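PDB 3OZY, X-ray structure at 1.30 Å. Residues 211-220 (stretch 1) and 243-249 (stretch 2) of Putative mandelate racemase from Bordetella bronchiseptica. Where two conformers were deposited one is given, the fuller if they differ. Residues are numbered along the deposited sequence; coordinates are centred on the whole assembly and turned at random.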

# COMPACT_ATOMS: atom_id res chain seq x y z
N ALA A 211 25.11 -5.65 -0.21
CA ALA A 211 24.59 -6.26 1.02
C ALA A 211 25.34 -7.54 1.37
O ALA A 211 25.62 -7.79 2.55
CB ALA A 211 23.09 -6.52 0.89
N LEU A 212 25.69 -8.35 0.38
CA LEU A 212 26.51 -9.53 0.62
C LEU A 212 27.88 -9.15 1.17
O LEU A 212 28.39 -9.80 2.09
CB LEU A 212 26.65 -10.36 -0.65
CG LEU A 212 25.42 -11.19 -1.05
CD1 LEU A 212 25.48 -11.56 -2.53
CD2 LEU A 212 25.30 -12.43 -0.17
N ALA A 213 28.48 -8.10 0.62
CA ALA A 213 29.78 -7.65 1.11
C ALA A 213 29.63 -7.17 2.55
O ALA A 213 30.47 -7.48 3.41
CB ALA A 213 30.32 -6.54 0.22
N MET A 214 28.58 -6.42 2.83
CA MET A 214 28.42 -5.93 4.19
C MET A 214 28.14 -7.06 5.17
O MET A 214 28.68 -7.07 6.28
CB MET A 214 27.32 -4.87 4.27
CG MET A 214 27.24 -4.26 5.65
SD MET A 214 26.13 -2.85 5.76
CE MET A 214 27.06 -1.61 4.88
N LEU A 215 27.32 -8.03 4.76
CA LEU A 215 27.01 -9.17 5.64
C LEU A 215 28.29 -9.85 6.15
O LEU A 215 28.36 -10.28 7.31
CB LEU A 215 26.11 -10.18 4.91
CG LEU A 215 25.73 -11.44 5.69
CD1 LEU A 215 24.99 -11.11 6.99
CD2 LEU A 215 24.88 -12.35 4.80
N ARG A 216 29.31 -9.95 5.31
CA ARG A 216 30.59 -10.53 5.74
C ARG A 216 31.17 -9.76 6.93
O ARG A 216 31.69 -10.35 7.88
CB ARG A 216 31.60 -10.56 4.59
CG ARG A 216 31.27 -11.58 3.52
CD ARG A 216 32.11 -11.35 2.28
NE ARG A 216 31.94 -12.43 1.32
CZ ARG A 216 32.56 -12.48 0.15
NH1 ARG A 216 33.37 -11.49 -0.23
NH2 ARG A 216 32.35 -13.50 -0.67
N ILE A 217 31.11 -8.43 6.83
CA ILE A 217 31.56 -7.54 7.90
C ILE A 217 30.73 -7.75 9.16
O ILE A 217 31.27 -7.89 10.26
CB ILE A 217 31.42 -6.05 7.48
CG1 ILE A 217 32.25 -5.77 6.22
CG2 ILE A 217 31.82 -5.12 8.63
CD1 ILE A 217 33.73 -6.01 6.39
N LEU A 218 29.41 -7.78 8.99
CA LEU A 218 28.50 -7.94 10.13
C LEU A 218 28.78 -9.25 10.85
O LEU A 218 28.72 -9.34 12.08
CB LEU A 218 27.03 -7.89 9.70
CG LEU A 218 26.63 -6.72 8.80
CD1 LEU A 218 25.11 -6.72 8.64
CD2 LEU A 218 27.12 -5.38 9.32
N ASP A 219 29.08 -10.29 10.07
CA ASP A 219 29.41 -11.60 10.63
C ASP A 219 30.70 -11.50 11.45
O ASP A 219 30.74 -11.93 12.61
CB ASP A 219 29.52 -12.57 9.45
CG ASP A 219 29.64 -14.02 9.86
OD1 ASP A 219 29.62 -14.34 11.06
OD2 ASP A 219 29.75 -14.86 8.94
N GLU A 220 31.73 -10.90 10.87
CA GLU A 220 32.99 -10.69 11.56
C GLU A 220 32.79 -9.97 12.89
O GLU A 220 33.42 -10.31 13.90
CB GLU A 220 33.92 -9.88 10.65
CG GLU A 220 35.23 -9.42 11.28
CD GLU A 220 35.91 -8.35 10.43
OE1 GLU A 220 35.82 -8.42 9.19
OE2 GLU A 220 36.52 -7.43 11.02
N ALA A 243 20.59 -17.34 2.98
CA ALA A 243 21.19 -18.58 2.49
C ALA A 243 22.70 -18.64 2.74
O ALA A 243 23.32 -19.69 2.57
CB ALA A 243 20.89 -18.76 1.01
N GLN A 244 23.31 -17.52 3.12
CA GLN A 244 24.74 -17.55 3.42
C GLN A 244 25.03 -18.29 4.72
O GLN A 244 26.17 -18.63 5.00
CB GLN A 244 25.34 -16.14 3.43
CG GLN A 244 25.12 -15.37 2.12
CD GLN A 244 25.49 -16.19 0.89
OE1 GLN A 244 26.63 -16.63 0.75
NE2 GLN A 244 24.53 -16.39 -0.01
N GLY A 245 23.99 -18.53 5.52
CA GLY A 245 24.11 -19.34 6.71
C GLY A 245 24.94 -18.73 7.83
O GLY A 245 25.56 -19.45 8.61
N THR A 246 24.96 -17.41 7.92
CA THR A 246 25.70 -16.77 8.99
C THR A 246 24.86 -16.69 10.26
O THR A 246 23.65 -16.88 10.21
CB THR A 246 26.13 -15.32 8.64
OG1 THR A 246 25.00 -14.44 8.74
CG2 THR A 246 26.75 -15.24 7.24
N PRO A 247 25.50 -16.41 11.40
CA PRO A 247 24.72 -16.20 12.63
C PRO A 247 24.04 -14.84 12.69
O PRO A 247 23.39 -14.55 13.69
CB PRO A 247 25.79 -16.31 13.73
CG PRO A 247 26.92 -17.08 13.10
CD PRO A 247 26.93 -16.61 11.67
N VAL A 248 24.18 -14.02 11.64
CA VAL A 248 23.53 -12.71 11.62
C VAL A 248 22.10 -12.87 11.09
O VAL A 248 21.90 -13.40 9.99
CB VAL A 248 24.29 -11.72 10.71
CG1 VAL A 248 23.64 -10.34 10.76
CG2 VAL A 248 25.76 -11.61 11.10
N ARG A 249 21.12 -12.44 11.87
CA ARG A 249 19.72 -12.57 11.47
C ARG A 249 19.37 -11.56 10.39
O ARG A 249 19.77 -10.40 10.46
CB ARG A 249 18.83 -12.32 12.69
CG ARG A 249 19.02 -13.33 13.80
CD ARG A 249 18.62 -12.74 15.16
NE ARG A 249 18.87 -13.69 16.24
CZ ARG A 249 20.07 -13.90 16.78
NH1 ARG A 249 21.11 -13.19 16.36
NH2 ARG A 249 20.22 -14.80 17.74

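One face of a helix packs against an irregular loop through van der Waals contact alone, with no hydrogen bond or salt bridge between the two stretches and 347 Å² buried over both sides. The helix, residues 211-220, presents Leu212, Leu215, Leu218 and Asp219, spaced three or four residues apart or adjacent, so that they line one side; Ala211, Ala213, Met214 and Ile217 lie out of reach. Leu215 is central. Its CA-to-CB bond points toward the loop, and with chi1 t and chi2 p its CD1 lies 3.8 Å from CB of Val248 and 3.8 Å from OG1 of Thr246, while its CD2 reaches CG of Gln244 at 4.0 Å. Val248, buried and also directed toward the helix, fits its short branched side chain close to the backbone: CG2 lies 3.7 Å from CA of Asp219 and 3.8 Å from C of Leu218, with CB of Leu218 at 4.2 Å. Here the two backbones come nearest, the CA atoms of Asp219 and Val248 being 6.1 Å apart. Towards Leu212 the gap widens, Leu212 CA and Gln244 CA being 8.7 Å apart, and longer side chains span it: Leu212 CD2 meets Gln244 CG at 3.7 Å. Gln244 thus offers aliphatic carbon to Leu212 and Leu215, while its NE2 is hydrogen-bonded elsewhere in the structure. Thr246 serves two ends: OG1 accepts a hydrogen bond from the backbone N of Val248 (3.0 Å), bracing the loop from within, and CG2 lies 3.5 Å from OD2 of Asp219. The other carboxylate oxygen, OD1 of Asp219, approaches CD of Pro247 at 3.6 Å, so the carboxylate of this partly exposed residue lies against carbon, with no hydrogen bond to the loop. Gly245 takes positive phi (68°), a conformation that favours glycine, and makes no contact with the helix.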